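Local coordinates for LbaCas13a (C2c2) (Lachnospiraceae bacterium, PDB 5W1H), which is a CRISPR-Cas13a nuclease that binds a mature crRNA and probably uses it to recognise and cleave RNA, favouring adenosine sites, at residues Val909-Ser914 and Lys972-Ile977; Ala1027-Gly1032 and Asn1101-Arg1106. All coordinates share one frame; numbering follows the deposited sequence.

Contact 1: residues Val909-Ser914 and Lys972-Ile977. With nucleotides of chain B.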
loop_
_atom_site.group_PDB
_atom_site.type_symbol
_atom_site.label_atom_id
_atom_site.label_comp_id
_atom_site.label_asym_id
_atom_site.label_seq_id
_atom_site.Cartn_x
_atom_site.Cartn_y
_atom_site.Cartn_z
ATOM N N VAL A 909 8.065 -1.504 22.068
ATOM C CA VAL A 909 6.999 -1.587 21.068
ATOM C C VAL A 909 7.124 -2.877 20.264
ATOM O O VAL A 909 6.152 -3.626 20.102
ATOM C CB VAL A 909 7.012 -0.346 20.158
ATOM C CG1 VAL A 909 6.068 -0.540 18.980
ATOM C CG2 VAL A 909 6.618 0.893 20.946
ATOM N N SER A 910 8.327 -3.169 19.760
ATOM C CA SER A 910 8.503 -4.398 18.993
ATOM C C SER A 910 8.365 -5.638 19.871
ATOM O O SER A 910 7.838 -6.660 19.415
ATOM C CB SER A 910 9.856 -4.397 18.272
ATOM O OG SER A 910 10.938 -4.508 19.183
ATOM N N ARG A 911 8.809 -5.562 21.131
ATOM C CA ARG A 911 8.783 -6.737 22.002
ATOM C C ARG A 911 7.365 -7.214 22.281
ATOM O O ARG A 911 7.155 -8.400 22.560
ATOM C CB ARG A 911 9.492 -6.438 23.326
ATOM C CG ARG A 911 10.744 -7.261 23.590
ATOM C CD ARG A 911 10.554 -8.711 23.192
ATOM N NE ARG A 911 10.984 -9.656 24.219
ATOM C CZ ARG A 911 10.435 -10.856 24.380
ATOM N NH1 ARG A 911 9.441 -11.232 23.587
ATOM N NH2 ARG A 911 10.861 -11.674 25.333
ATOM N N PHE A 912 6.381 -6.318 22.221
ATOM C CA PHE A 912 5.002 -6.676 22.525
ATOM C C PHE A 912 4.191 -7.032 21.288
ATOM O O PHE A 912 2.961 -7.122 21.370
ATOM C CB PHE A 912 4.322 -5.547 23.302
ATOM C CG PHE A 912 4.552 -5.621 24.782
ATOM C CD1 PHE A 912 3.742 -6.417 25.578
ATOM C CD2 PHE A 912 5.589 -4.922 25.376
ATOM C CE1 PHE A 912 3.955 -6.503 26.939
ATOM C CE2 PHE A 912 5.808 -5.004 26.740
ATOM C CZ PHE A 912 4.988 -5.795 27.523
ATOM N N LEU A 913 4.843 -7.243 20.151
ATOM C CA LEU A 913 4.147 -7.684 18.954
ATOM C C LEU A 913 4.156 -9.206 18.872
ATOM O O LEU A 913 4.931 -9.887 19.548
ATOM C CB LEU A 913 4.789 -7.085 17.700
ATOM C CG LEU A 913 4.880 -5.559 17.615
ATOM C CD1 LEU A 913 5.703 -5.140 16.401
ATOM C CD2 LEU A 913 3.488 -4.934 17.552
ATOM N N SER A 914 3.261 -9.738 18.045
ATOM C CA SER A 914 3.343 -11.136 17.675
ATOM C C SER A 914 4.615 -11.366 16.861
ATOM O O SER A 914 5.174 -10.423 16.296
ATOM C CB SER A 914 2.124 -11.543 16.855
ATOM O OG SER A 914 2.288 -11.130 15.511
ATOM N N LYS A 972 12.923 -12.832 17.388
ATOM C CA LYS A 972 13.361 -14.144 17.856
ATOM C C LYS A 972 12.724 -14.504 19.193
ATOM O O LYS A 972 12.265 -15.637 19.379
ATOM C CB LYS A 972 14.888 -14.175 17.956
ATOM C CG LYS A 972 15.593 -14.191 16.605
ATOM C CD LYS A 972 17.038 -13.719 16.715
ATOM C CE LYS A 972 17.754 -13.819 15.376
ATOM N NZ LYS A 972 19.104 -13.170 15.394
ATOM N N LEU A 973 12.677 -13.554 20.132
ATOM C CA LEU A 973 12.179 -13.854 21.470
ATOM C C LEU A 973 10.657 -13.906 21.531
ATOM O O LEU A 973 10.105 -14.622 22.375
ATOM C CB LEU A 973 12.713 -12.827 22.472
ATOM C CG LEU A 973 14.229 -12.883 22.700
ATOM C CD1 LEU A 973 14.667 -11.912 23.785
ATOM C CD2 LEU A 973 14.657 -14.309 23.043
ATOM N N CYS A 974 9.963 -13.160 20.665
ATOM C CA CYS A 974 8.506 -13.249 20.637
ATOM C C CYS A 974 8.042 -14.647 20.250
ATOM O O CYS A 974 6.991 -15.104 20.714
ATOM C CB CYS A 974 7.929 -12.210 19.671
ATOM S SG CYS A 974 8.100 -10.489 20.216
ATOM N N GLY A 975 8.810 -15.344 19.417
ATOM C CA GLY A 975 8.481 -16.694 19.018
ATOM C C GLY A 975 9.061 -17.783 19.889
ATOM O O GLY A 975 8.880 -18.967 19.585
ATOM N N THR A 976 9.754 -17.427 20.970
ATOM C CA THR A 976 10.374 -18.402 21.866
ATOM C C THR A 976 9.473 -18.567 23.083
ATOM O O THR A 976 9.539 -17.785 24.034
ATOM C CB THR A 976 11.780 -17.973 22.267
ATOM O OG1 THR A 976 12.564 -17.749 21.089
ATOM C CG2 THR A 976 12.440 -19.059 23.104
ATOM N N ILE A 977 8.639 -19.593 23.048
ATOM C CA ILE A 977 7.669 -19.861 24.102
ATOM C C ILE A 977 8.337 -20.663 25.207
ATOM O O ILE A 977 9.122 -21.582 24.943
ATOM C CB ILE A 977 6.444 -20.600 23.529
ATOM C CG1 ILE A 977 5.783 -19.748 22.444
ATOM C CG2 ILE A 977 5.449 -20.934 24.627
ATOM C CD1 ILE A 977 5.408 -18.355 22.912
ATOM P P A B 34 11.695 -19.307 12.457
ATOM O OP1 A B 34 12.563 -20.055 13.402
ATOM O OP2 A B 34 12.246 -18.851 11.156
ATOM O "O5'" A B 34 10.403 -20.185 12.153
ATOM C "C5'" A B 34 10.513 -21.467 11.543
ATOM C "C4'" A B 34 9.661 -22.500 12.244
ATOM O "O4'" A B 34 10.097 -22.643 13.624
ATOM C "C3'" A B 34 8.173 -22.199 12.308
ATOM O "O3'" A B 34 7.484 -23.450 12.338
ATOM C "C2'" A B 34 8.044 -21.502 13.663
ATOM O "O2'" A B 34 6.745 -21.505 14.217
ATOM C "C1'" A B 34 9.038 -22.303 14.504
ATOM N N9 A B 34 9.645 -21.567 15.614
ATOM C C8 A B 34 10.008 -20.244 15.662
ATOM N N7 A B 34 10.572 -19.898 16.795
ATOM C C5 A B 34 10.600 -21.076 17.533
ATOM C C6 A B 34 11.073 -21.384 18.823
ATOM N N6 A B 34 11.639 -20.494 19.642
ATOM N N1 A B 34 10.945 -22.660 19.256
ATOM C C2 A B 34 10.377 -23.559 18.441
ATOM N N3 A B 34 9.896 -23.389 17.212
ATOM C C4 A B 34 10.038 -22.113 16.812
HETATM O O HOH W 1 8.252 -13.862 24.787
#
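Arg911 reaches from the end of helix 901-911 across to Leu973 and Cys974, at the end of helix 960-974. Its CB does not head for the other segment; bends at chi2 (-42°) and chi3 (-132°) turn the far half of the chain that way. NE is the first atom to approach, lying 4.0 Å from Leu973 CB. At CZ the methylene is closer, and Leu973 CB sits over the centre of one guanidinium face, 3.5 Å above its plane. The two terminal nitrogens then part company. NH1 stands 3.7 Å from Cys974 SG and donates to a water at 3.1 Å, which lies in the guanidinium plane and passes a hydrogen to Leu973 O. NH2, beside Leu973 CD1, makes a salt bridge with Glu631. Leu973 CB thus covers one face, the water lies at the edge, and Glu631 pairs with NH2. Cys974 SG lies 3.3 Å from both Arg911 O and Leu913 O, the two oxygens roughly at right angles about it. Beyond Cys974, Thr976 OG1 donates to Lys972 O at 2.7 Å and lies 3.2 Å from N6 of A34 of chain B, on the crRNA side. The contact joins the C-terminal ends of two helices, with helix 486-517 against Leu913 and helix 635-645 against Leu973, while Ser914 caps the following helix, 915-941, through Gln917 N.

Contact 2: residues Ala1027-Gly1032 and Asn1101-Arg1106. With nucleotides of chain B.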
loop_
_atom_site.group_PDB
_atom_site.type_symbol
_atom_site.label_atom_id
_atom_site.label_comp_id
_atom_site.label_asym_id
_atom_site.label_seq_id
_atom_site.Cartn_x
_atom_site.Cartn_y
_atom_site.Cartn_z
ATOM N N ALA A 1027 -3.432 -39.037 21.390
ATOM C CA ALA A 1027 -2.122 -38.450 21.733
ATOM C C ALA A 1027 -2.196 -36.943 21.461
ATOM O O ALA A 1027 -3.191 -36.305 21.838
ATOM C CB ALA A 1027 -1.022 -39.185 20.992
ATOM N N LEU A 1028 -1.160 -36.359 20.849
ATOM C CA LEU A 1028 -1.144 -34.987 20.344
ATOM C C LEU A 1028 -1.074 -33.917 21.429
ATOM O O LEU A 1028 -0.269 -32.986 21.325
ATOM C CB LEU A 1028 -2.362 -34.729 19.451
ATOM C CG LEU A 1028 -2.346 -35.404 18.078
ATOM C CD1 LEU A 1028 -3.717 -35.339 17.435
ATOM C CD2 LEU A 1028 -1.299 -34.764 17.177
ATOM N N TYR A 1029 -1.901 -34.021 22.469
ATOM C CA TYR A 1029 -2.108 -32.906 23.386
ATOM C C TYR A 1029 -1.603 -33.164 24.800
ATOM O O TYR A 1029 -1.821 -32.327 25.683
ATOM C CB TYR A 1029 -3.592 -32.535 23.424
ATOM C CG TYR A 1029 -4.172 -32.300 22.052
ATOM C CD1 TYR A 1029 -3.903 -31.130 21.358
ATOM C CD2 TYR A 1029 -4.976 -33.254 21.444
ATOM C CE1 TYR A 1029 -4.427 -30.910 20.100
ATOM C CE2 TYR A 1029 -5.505 -33.045 20.187
ATOM C CZ TYR A 1029 -5.225 -31.871 19.520
ATOM O OH TYR A 1029 -5.752 -31.654 18.268
ATOM N N TYR A 1030 -0.928 -34.286 25.045
ATOM C CA TYR A 1030 -0.437 -34.592 26.379
ATOM C C TYR A 1030 1.046 -34.926 26.323
ATOM O O TYR A 1030 1.529 -35.527 25.361
ATOM C CB TYR A 1030 -1.220 -35.744 27.022
ATOM C CG TYR A 1030 -1.691 -35.418 28.420
ATOM C CD1 TYR A 1030 -2.832 -34.654 28.628
ATOM C CD2 TYR A 1030 -0.988 -35.861 29.534
ATOM C CE1 TYR A 1030 -3.264 -34.343 29.903
ATOM C CE2 TYR A 1030 -1.412 -35.556 30.815
ATOM C CZ TYR A 1030 -2.551 -34.796 30.994
ATOM O OH TYR A 1030 -2.979 -34.490 32.265
ATOM N N ASP A 1031 1.764 -34.519 27.373
ATOM C CA ASP A 1031 3.215 -34.693 27.478
ATOM C C ASP A 1031 3.499 -35.320 28.843
ATOM O O ASP A 1031 3.883 -34.634 29.792
ATOM C CB ASP A 1031 3.940 -33.355 27.289
ATOM C CG ASP A 1031 5.425 -33.523 27.018
ATOM O OD1 ASP A 1031 5.919 -34.669 27.066
ATOM O OD2 ASP A 1031 6.097 -32.504 26.748
ATOM N N GLY A 1032 3.293 -36.631 28.936
ATOM C CA GLY A 1032 3.565 -37.356 30.160
ATOM C C GLY A 1032 2.559 -37.097 31.263
ATOM O O GLY A 1032 1.409 -37.539 31.185
ATOM N N ASN A 1101 -2.736 -28.792 9.821
ATOM C CA ASN A 1101 -2.906 -27.407 10.246
ATOM C C ASN A 1101 -4.059 -27.254 11.228
ATOM O O ASN A 1101 -4.000 -26.408 12.127
ATOM C CB ASN A 1101 -3.131 -26.504 9.030
ATOM C CG ASN A 1101 -1.857 -26.243 8.253
ATOM O OD1 ASN A 1101 -0.757 -26.483 8.747
ATOM N ND2 ASN A 1101 -2.000 -25.738 7.031
ATOM N N ILE A 1102 -5.111 -28.060 11.077
ATOM C CA ILE A 1102 -6.262 -27.959 11.970
ATOM C C ILE A 1102 -5.932 -28.551 13.335
ATOM O O ILE A 1102 -6.172 -27.928 14.378
ATOM C CB ILE A 1102 -7.487 -28.641 11.337
ATOM C CG1 ILE A 1102 -8.011 -27.807 10.165
ATOM C CG2 ILE A 1102 -8.569 -28.876 12.381
ATOM C CD1 ILE A 1102 -9.000 -28.539 9.282
ATOM N N VAL A 1103 -5.370 -29.763 13.351
ATOM C CA VAL A 1103 -5.121 -30.455 14.607
ATOM C C VAL A 1103 -4.006 -29.793 15.410
ATOM O O VAL A 1103 -3.961 -29.938 16.638
ATOM C CB VAL A 1103 -4.820 -31.941 14.323
ATOM C CG1 VAL A 1103 -3.333 -32.169 14.072
ATOM C CG2 VAL A 1103 -5.331 -32.817 15.446
ATOM N N GLU A 1104 -3.113 -29.052 14.755
ATOM C CA GLU A 1104 -2.043 -28.330 15.432
ATOM C C GLU A 1104 -2.411 -26.885 15.744
ATOM O O GLU A 1104 -1.553 -26.129 16.213
ATOM C CB GLU A 1104 -0.767 -28.365 14.586
ATOM C CG GLU A 1104 -0.094 -29.728 14.535
ATOM C CD GLU A 1104 0.425 -30.170 15.889
ATOM O OE1 GLU A 1104 0.809 -29.297 16.698
ATOM O OE2 GLU A 1104 0.443 -31.391 16.149
ATOM N N PHE A 1105 -3.663 -26.489 15.493
ATOM C CA PHE A 1105 -4.127 -25.113 15.692
ATOM C C PHE A 1105 -3.345 -24.122 14.834
ATOM O O PHE A 1105 -3.208 -22.950 15.191
ATOM C CB PHE A 1105 -4.070 -24.707 17.169
ATOM C CG PHE A 1105 -4.697 -25.710 18.095
ATOM C CD1 PHE A 1105 -6.074 -25.839 18.166
ATOM C CD2 PHE A 1105 -3.910 -26.525 18.891
ATOM C CE1 PHE A 1105 -6.653 -26.763 19.013
ATOM C CE2 PHE A 1105 -4.485 -27.450 19.740
ATOM C CZ PHE A 1105 -5.858 -27.568 19.802
ATOM N N ARG A 1106 -2.830 -24.584 13.692
ATOM C CA ARG A 1106 -2.128 -23.681 12.784
ATOM C C ARG A 1106 -3.107 -22.805 12.016
ATOM O O ARG A 1106 -2.823 -21.630 11.759
ATOM C CB ARG A 1106 -1.240 -24.476 11.826
ATOM C CG ARG A 1106 0.091 -24.877 12.439
ATOM C CD ARG A 1106 0.853 -25.898 11.596
ATOM N NE ARG A 1106 1.981 -26.443 12.350
ATOM C CZ ARG A 1106 2.867 -27.310 11.868
ATOM N NH1 ARG A 1106 2.770 -27.745 10.618
ATOM N NH2 ARG A 1106 3.855 -27.744 12.644
ATOM P P G B 37 4.665 -26.669 4.558
ATOM O OP1 G B 37 4.738 -26.535 3.080
ATOM O OP2 G B 37 5.748 -26.095 5.398
ATOM O "O5'" G B 37 3.277 -26.060 5.056
ATOM C "C5'" G B 37 2.043 -26.458 4.463
ATOM C "C4'" G B 37 1.073 -25.306 4.332
ATOM O "O4'" G B 37 0.616 -24.890 5.653
ATOM C "C3'" G B 37 1.631 -24.045 3.666
ATOM O "O3'" G B 37 0.576 -23.389 2.965
ATOM C "C2'" G B 37 2.003 -23.184 4.866
ATOM O "O2'" G B 37 2.103 -21.803 4.596
ATOM C "C1'" G B 37 0.846 -23.502 5.807
ATOM N N9 G B 37 1.087 -23.198 7.220
ATOM C C8 G B 37 0.271 -22.431 8.015
ATOM N N7 G B 37 0.713 -22.304 9.235
ATOM C C5 G B 37 1.893 -23.036 9.247
ATOM C C6 G B 37 2.815 -23.263 10.299
ATOM O O6 G B 37 2.773 -22.857 11.466
ATOM N N1 G B 37 3.873 -24.061 9.880
ATOM C C2 G B 37 4.034 -24.569 8.615
ATOM N N2 G B 37 5.127 -25.313 8.409
ATOM N N3 G B 37 3.183 -24.362 7.627
ATOM C C4 G B 37 2.143 -23.591 8.009
ATOM P P A B 36 6.034 -29.807 10.207
ATOM O OP1 A B 36 4.946 -29.493 11.169
ATOM O OP2 A B 36 6.314 -31.228 9.885
ATOM O "O5'" A B 36 5.736 -29.062 8.832
ATOM C "C5'" A B 36 6.721 -28.999 7.806
ATOM C "C4'" A B 36 6.121 -29.226 6.440
ATOM O "O4'" A B 36 6.046 -30.654 6.172
ATOM C "C3'" A B 36 4.704 -28.683 6.248
ATOM O "O3'" A B 36 4.548 -28.232 4.904
ATOM C "C2'" A B 36 3.841 -29.922 6.455
ATOM O "O2'" A B 36 2.569 -29.863 5.844
ATOM C "C1'" A B 36 4.717 -30.998 5.829
ATOM N N9 A B 36 4.437 -32.355 6.302
ATOM C C8 A B 36 4.490 -32.849 7.582
ATOM N N7 A B 36 4.172 -34.117 7.665
ATOM C C5 A B 36 3.897 -34.480 6.352
ATOM C C6 A B 36 3.501 -35.694 5.767
ATOM N N6 A B 36 3.308 -36.816 6.462
ATOM N N1 A B 36 3.302 -35.712 4.430
ATOM C C2 A B 36 3.495 -34.586 3.731
ATOM N N3 A B 36 3.867 -33.385 4.169
ATOM C C4 A B 36 4.055 -33.403 5.503
ATOM P P U B 35 6.758 -24.019 11.019
ATOM O OP1 U B 35 6.531 -22.885 10.085
ATOM O OP2 U B 35 5.637 -24.871 11.487
ATOM O "O5'" U B 35 7.811 -24.973 10.298
ATOM C "C5'" U B 35 8.806 -25.665 11.033
ATOM C "C4'" U B 35 8.758 -27.162 10.838
ATOM O "O4'" U B 35 9.789 -27.719 11.686
ATOM C "C3'" U B 35 7.470 -27.837 11.290
ATOM O "O3'" U B 35 7.418 -29.148 10.713
ATOM C "C2'" U B 35 7.710 -27.965 12.786
ATOM O "O2'" U B 35 6.907 -28.927 13.436
ATOM C "C1'" U B 35 9.203 -28.325 12.827
ATOM N N1 U B 35 9.898 -27.768 13.991
ATOM C C2 U B 35 10.611 -28.606 14.824
ATOM O O2 U B 35 10.691 -29.811 14.644
ATOM N N3 U B 35 11.226 -27.971 15.876
ATOM C C4 U B 35 11.199 -26.619 16.160
ATOM O O4 U B 35 11.797 -26.186 17.141
ATOM C C5 U B 35 10.445 -25.824 15.247
ATOM C C6 U B 35 9.838 -26.415 14.219
HETATM O O HOH W 2 1.145 -32.262 18.993
#
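Leu1028 and Glu1104 mark the closest backbone approach, their CA atoms 8.3 Å apart, so side chains and a water span the gap. Segment 1027-1032 is a turn leading into strand 1030-1031, with Leu1028 at positive phi; segment 1101-1106 leaves helix 1087-1103. The helix ends in a Schellman motif: Phe1105, at positive phi, is the C' residue, Arg1106 N bonds to Asn1101 O, and Phe1105 N to Ile1102 O. Tyr1029 OH donates to Val1103 O at 3.0 Å, in the carbonyl plane and on a lone pair, and packs tightly against Val1103 CG2. Leu1028 CD1 meets that same methyl at 3.6 Å, the two side chains crossing at about a right angle. The rings of Tyr1029 and Phe1105 touch rim to rim, CE1 to CE2 at 3.5 Å, with planes 52° apart. A water donates to both Leu1028 O and Glu1104 OE2. Facing the crRNA, Asn1101 ND2 makes a nearly straight bond (168°) of 3.1 Å to O4' of G37 of chain B. The extended Arg1106 chain, from CG to NE, carries its guanidinium to the backbone phosphate, where NH1 and NH2 both donate to OP1 of A36 of chain B, while N1 of G37 of chain B lies over one face.

How the contacts relate
Contact 1 closes before contact 2 opens along the chain, and the two lie on the same side of the protein's centre, about 22 Å apart between centres and about 11 Å between nearest atoms. They do not touch, but helix 1039-1047 adjoins both: Tyr1047 touches Ser914, and Arg1039 touches Ile977 and hydrogen-bonds Gly975 O, while the next residue, Asn1040, donates from ND2 to Glu1104 O within 1101-1106. The crRNA is a second connection. Segment 972-977 approaches A34 of chain B, and 1101-1106 hydrogen-bonds A36 and G37 of chain B, and U35 of chain B only weakly, so the two segments lie along four consecutive nucleotides of the crRNA.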